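Local coordinates for VP4 protein (Tellina virus 1, PDB 3P06) that probably acts as the serine protease that cleaves the birnavirus polyprotein into its final products, captured here as an acyl-enzyme with its own C-terminus, at residues A[92-104]-A[182-194]. Residues are numbered along the deposited sequence; the frame is centred on the assembly and turned at random.
With BME (beta-mercaptoethanol), chain F.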
loop_
_atom_site.group_PDB
_atom_site.type_symbol
_atom_site.label_atom_id
_atom_site.label_comp_id
_atom_site.label_asym_id
_atom_site.label_seq_id
_atom_site.Cartn_x
_atom_site.Cartn_y
_atom_site.Cartn_z
ATOM N N PRO A 92 -0.245 5.094 -12.929
ATOM C CA PRO A 92 0.241 4.869 -14.315
ATOM C C PRO A 92 -0.758 3.948 -15.030
ATOM O O PRO A 92 -1.488 3.182 -14.368
ATOM C CB PRO A 92 1.592 4.172 -14.117
ATOM C CG PRO A 92 1.340 3.355 -12.731
ATOM C CD PRO A 92 0.507 4.337 -11.890
ATOM N N ASP A 93 -0.804 4.052 -16.354
ATOM C CA ASP A 93 -1.661 3.189 -17.150
ATOM C C ASP A 93 -1.004 1.784 -17.242
ATOM O O ASP A 93 -1.687 0.803 -17.359
ATOM C CB ASP A 93 -1.796 3.761 -18.538
ATOM C CG ASP A 93 -2.879 4.827 -18.630
ATOM O OD1 ASP A 93 -3.619 5.091 -17.634
ATOM O OD2 ASP A 93 -2.986 5.400 -19.747
ATOM N N ASN A 94 0.325 1.730 -17.164
ATOM C CA ASN A 94 1.016 0.474 -17.141
ATOM C C ASN A 94 1.149 -0.030 -15.727
ATOM O O ASN A 94 1.917 0.492 -14.938
ATOM C CB ASN A 94 2.345 0.537 -17.914
ATOM C CG ASN A 94 2.119 0.352 -19.440
ATOM O OD1 ASN A 94 2.562 -0.635 -20.025
ATOM N ND2 ASN A 94 1.364 1.267 -20.058
ATOM N N GLN A 95 0.366 -1.068 -15.429
ATOM C CA GLN A 95 0.193 -1.484 -14.040
ATOM C C GLN A 95 0.645 -2.951 -13.836
ATOM O O GLN A 95 0.265 -3.831 -14.576
ATOM C CB GLN A 95 -1.251 -1.354 -13.675
ATOM C CG GLN A 95 -1.717 0.075 -13.758
ATOM C CD GLN A 95 -3.149 0.280 -13.274
ATOM O OE1 GLN A 95 -3.807 -0.660 -12.768
ATOM N NE2 GLN A 95 -3.663 1.502 -13.464
ATOM N N PRO A 96 1.474 -3.180 -12.840
ATOM C CA PRO A 96 1.874 -4.575 -12.563
ATOM C C PRO A 96 0.808 -5.336 -11.734
ATOM O O PRO A 96 -0.017 -4.771 -10.992
ATOM C CB PRO A 96 3.135 -4.407 -11.741
ATOM C CG PRO A 96 2.878 -3.135 -10.941
ATOM C CD PRO A 96 2.112 -2.205 -11.917
ATOM N N GLN A 97 0.846 -6.646 -11.854
ATOM C CA GLN A 97 -0.032 -7.528 -11.064
ATOM C C GLN A 97 0.378 -7.410 -9.609
ATOM O O GLN A 97 1.595 -7.365 -9.285
ATOM C CB GLN A 97 0.071 -8.962 -11.582
ATOM C CG GLN A 97 -0.800 -9.928 -10.772
ATOM C CD GLN A 97 -0.710 -11.400 -11.229
ATOM O OE1 GLN A 97 -0.049 -11.722 -12.187
ATOM N NE2 GLN A 97 -1.411 -12.263 -10.538
ATOM N N LEU A 98 -0.608 -7.259 -8.728
ATOM C CA LEU A 98 -0.330 -7.163 -7.328
ATOM C C LEU A 98 -0.374 -8.542 -6.684
ATOM O O LEU A 98 -1.325 -9.283 -6.887
ATOM C CB LEU A 98 -1.415 -6.318 -6.650
ATOM C CG LEU A 98 -1.260 -6.181 -5.143
ATOM C CD1 LEU A 98 -0.005 -5.242 -4.757
ATOM C CD2 LEU A 98 -2.528 -5.593 -4.618
ATOM N N ALA A 99 0.636 -8.875 -5.902
ATOM C CA ALA A 99 0.777 -10.211 -5.302
ATOM C C ALA A 99 1.056 -10.108 -3.830
ATOM O O ALA A 99 1.644 -9.133 -3.391
ATOM C CB ALA A 99 1.924 -11.009 -6.009
ATOM N N PHE A 100 0.606 -11.127 -3.072
ATOM C CA PHE A 100 0.907 -11.330 -1.644
ATOM C C PHE A 100 0.124 -10.370 -0.752
ATOM O O PHE A 100 -0.830 -9.757 -1.214
ATOM C CB PHE A 100 2.413 -11.304 -1.413
ATOM C CG PHE A 100 3.224 -11.996 -2.531
ATOM C CD1 PHE A 100 2.660 -13.004 -3.329
ATOM C CD2 PHE A 100 4.528 -11.628 -2.778
ATOM C CE1 PHE A 100 3.414 -13.637 -4.390
ATOM C CE2 PHE A 100 5.293 -12.238 -3.791
ATOM C CZ PHE A 100 4.735 -13.244 -4.613
ATOM N N ASN A 101 0.489 -10.237 0.512
ATOM C CA ASN A 101 -0.442 -9.672 1.459
ATOM C C ASN A 101 0.176 -8.546 2.288
ATOM O O ASN A 101 -0.426 -8.065 3.255
ATOM C CB ASN A 101 -1.027 -10.794 2.357
ATOM C CG ASN A 101 -2.134 -11.568 1.653
ATOM O OD1 ASN A 101 -1.841 -12.362 0.772
ATOM N ND2 ASN A 101 -3.440 -11.309 2.009
ATOM N N SER A 102 1.371 -8.113 1.897
ATOM C CA SER A 102 2.039 -7.031 2.600
ATOM C C SER A 102 1.406 -5.593 2.439
ATOM O O SER A 102 1.891 -4.633 3.041
ATOM C CB SER A 102 3.489 -7.027 2.158
ATOM O OG SER A 102 3.523 -6.481 0.810
ATOM N N TRP A 103 0.330 -5.468 1.653
ATOM C CA TRP A 103 -0.472 -4.231 1.457
ATOM C C TRP A 103 -1.516 -4.102 2.591
ATOM O O TRP A 103 -2.155 -3.061 2.749
ATOM C CB TRP A 103 -1.226 -4.283 0.103
ATOM C CG TRP A 103 -2.026 -5.561 -0.054
ATOM C CD1 TRP A 103 -1.618 -6.730 -0.650
ATOM C CD2 TRP A 103 -3.349 -5.789 0.415
ATOM N NE1 TRP A 103 -2.611 -7.655 -0.584
ATOM C CE2 TRP A 103 -3.681 -7.112 0.093
ATOM C CE3 TRP A 103 -4.300 -4.983 1.104
ATOM C CZ2 TRP A 103 -4.957 -7.687 0.419
ATOM C CZ3 TRP A 103 -5.571 -5.547 1.437
ATOM C CH2 TRP A 103 -5.866 -6.901 1.130
ATOM N N GLU A 104 -1.686 -5.156 3.389
ATOM C CA GLU A 104 -2.814 -5.162 4.365
ATOM C C GLU A 104 -2.685 -4.151 5.490
ATOM O O GLU A 104 -3.698 -3.614 5.922
ATOM C CB GLU A 104 -2.991 -6.559 4.991
ATOM C CG GLU A 104 -3.336 -7.612 3.947
ATOM C CD GLU A 104 -3.553 -9.012 4.573
ATOM O OE1 GLU A 104 -2.916 -9.308 5.631
ATOM O OE2 GLU A 104 -4.366 -9.820 3.997
HETATM N N MSE A 182 6.172 16.192 -2.565
HETATM C CA MSE A 182 5.786 15.048 -3.425
HETATM C C MSE A 182 6.869 13.977 -3.322
HETATM O O MSE A 182 8.032 14.322 -3.082
HETATM C CB MSE A 182 5.706 15.538 -4.865
HETATM C CG MSE A 182 5.369 14.534 -5.961
HETATM SE SE MSE A 182 5.956 15.278 -7.745
HETATM C CE MSE A 182 5.748 17.210 -7.524
ATOM N N VAL A 183 6.471 12.710 -3.464
ATOM C CA VAL A 183 7.394 11.611 -3.576
ATOM C C VAL A 183 7.134 10.988 -4.917
ATOM O O VAL A 183 5.974 10.937 -5.410
ATOM C CB VAL A 183 7.283 10.513 -2.395
ATOM C CG1 VAL A 183 7.915 11.072 -1.104
ATOM C CG2 VAL A 183 5.827 10.058 -2.099
ATOM N N THR A 184 8.194 10.518 -5.554
ATOM C CA THR A 184 7.958 9.808 -6.794
ATOM C C THR A 184 8.558 8.382 -6.722
ATOM O O THR A 184 9.471 8.130 -5.920
ATOM C CB THR A 184 8.498 10.590 -7.956
ATOM O OG1 THR A 184 9.921 10.589 -7.846
ATOM C CG2 THR A 184 8.011 12.056 -7.904
ATOM N N PHE A 185 8.060 7.474 -7.560
ATOM C CA PHE A 185 8.495 6.068 -7.534
ATOM C C PHE A 185 8.655 5.588 -8.951
ATOM O O PHE A 185 8.047 6.180 -9.851
ATOM C CB PHE A 185 7.455 5.218 -6.840
ATOM C CG PHE A 185 7.121 5.678 -5.477
ATOM C CD1 PHE A 185 7.960 5.340 -4.375
ATOM C CD2 PHE A 185 5.987 6.461 -5.265
ATOM C CE1 PHE A 185 7.657 5.808 -3.064
ATOM C CE2 PHE A 185 5.655 6.898 -3.942
ATOM C CZ PHE A 185 6.509 6.579 -2.857
ATOM N N SER A 186 9.482 4.545 -9.167
ATOM C CA SER A 186 9.622 3.883 -10.466
ATOM C C SER A 186 8.392 3.008 -10.711
ATOM O O SER A 186 7.739 2.518 -9.757
ATOM C CB SER A 186 10.862 2.948 -10.499
ATOM O OG SER A 186 12.039 3.689 -10.770
ATOM N N SER A 187 8.091 2.775 -11.977
ATOM C CA SER A 187 7.048 1.808 -12.280
ATOM C C SER A 187 7.646 0.545 -12.900
ATOM O O SER A 187 8.779 0.549 -13.355
ATOM C CB SER A 187 5.998 2.422 -13.202
ATOM O OG SER A 187 6.621 3.093 -14.290
ATOM N N GLY A 188 6.880 -0.537 -12.900
ATOM C CA GLY A 188 7.293 -1.735 -13.606
ATOM C C GLY A 188 6.104 -2.441 -14.207
ATOM O O GLY A 188 4.940 -2.158 -13.882
ATOM N N LYS A 189 6.383 -3.387 -15.078
ATOM C CA LYS A 189 5.306 -4.171 -15.621
ATOM C C LYS A 189 5.377 -5.586 -15.003
ATOM O O LYS A 189 4.541 -6.467 -15.313
ATOM C CB LYS A 189 5.411 -4.191 -17.151
ATOM C CG LYS A 189 4.155 -4.598 -17.873
ATOM C CD LYS A 189 4.266 -4.252 -19.360
ATOM C CE LYS A 189 3.644 -5.343 -20.202
ATOM N NZ LYS A 189 3.757 -5.004 -21.655
ATOM N N ASN A 190 6.378 -5.799 -14.141
ATOM C CA ASN A 190 6.689 -7.141 -13.631
ATOM C C ASN A 190 5.795 -7.310 -12.426
ATOM O O ASN A 190 5.468 -6.316 -11.828
ATOM C CB ASN A 190 8.177 -7.218 -13.203
ATOM C CG ASN A 190 9.121 -6.250 -14.013
ATOM O OD1 ASN A 190 9.249 -5.006 -13.729
ATOM N ND2 ASN A 190 9.849 -6.852 -14.966
ATOM N N VAL A 191 5.428 -8.510 -12.030
ATOM C CA VAL A 191 4.671 -8.704 -10.762
ATOM C C VAL A 191 5.121 -7.851 -9.544
ATOM O O VAL A 191 6.297 -7.858 -9.171
ATOM C CB VAL A 191 4.639 -10.219 -10.385
ATOM C CG1 VAL A 191 3.988 -10.442 -8.994
ATOM C CG2 VAL A 191 3.994 -11.083 -11.576
ATOM N N ALA A 192 4.192 -7.125 -8.899
ATOM C CA ALA A 192 4.549 -6.325 -7.718
ATOM C C ALA A 192 4.277 -7.116 -6.487
ATOM O O ALA A 192 3.137 -7.515 -6.237
ATOM C CB ALA A 192 3.753 -4.973 -7.658
ATOM N N GLN A 193 5.339 -7.358 -5.720
ATOM C CA GLN A 193 5.270 -8.158 -4.476
ATOM C C GLN A 193 5.161 -7.217 -3.293
ATOM O O GLN A 193 6.136 -6.528 -2.931
ATOM C CB GLN A 193 6.511 -9.098 -4.335
ATOM C CG GLN A 193 6.877 -9.753 -5.687
ATOM C CD GLN A 193 8.115 -10.654 -5.657
ATOM O OE1 GLN A 193 8.493 -11.203 -4.606
ATOM N NE2 GLN A 193 8.743 -10.818 -6.816
ATOM N N ALA A 194 3.967 -7.230 -2.690
ATOM C CA ALA A 194 3.593 -6.358 -1.569
ATOM C C ALA A 194 3.640 -7.204 -0.309
ATOM O O ALA A 194 3.663 -8.427 -0.372
ATOM C CB ALA A 194 2.135 -5.874 -1.759
HETATM C C1 BME F . 3.775 1.206 -10.429
HETATM C C2 BME F . 4.548 0.833 -9.141
HETATM O O1 BME F . 4.297 0.641 -11.660
HETATM S S2 BME F . 5.373 2.370 -8.476
#
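Ser102 OG is bonded covalently to Ala194 C at 1.3 Å, an ester. A chi1 of 74° sets OG between the backbone N and the carbonyl carbon of Ser102, where it carries the acyl group, and Ser102 N reaches Ala194 O through a weak hydrogen bond of 3.2 Å, a backbone contact consistent with an oxyanion hole. The methyl of Ala194 packs against Leu98 CD1 and meets the edge of the Trp103 ring at CD1. This ester is the intramolecular acyl-enzyme left by cis-cleavage: Ser102 is the predicted nucleophile, and the side chains of Ser102 and Lys141, the other predicted active-site residue, are about 4 Å apart. Upstream, 192-193 adds in parallel to 98-99 and antiparallel to 9-18, lying between them as a strand of the mixed sheet. Ala192 N donates to Gln97 O (2.6 Å), Ala99 N to Ala192 O (2.9 Å) and Ala194 N to Ala99 O (3.1 Å). Beside this ladder, Gln193 lies along the Phe100 ring, its CB 3.4 Å from Phe100 CE2, with OE1 at the ring edge. Ala192 CB rests on Pro96 CG, and Phe27 touches both residues. Bonds from Asn43 to Leu98 N and Pro96 O anchor the receiving strand.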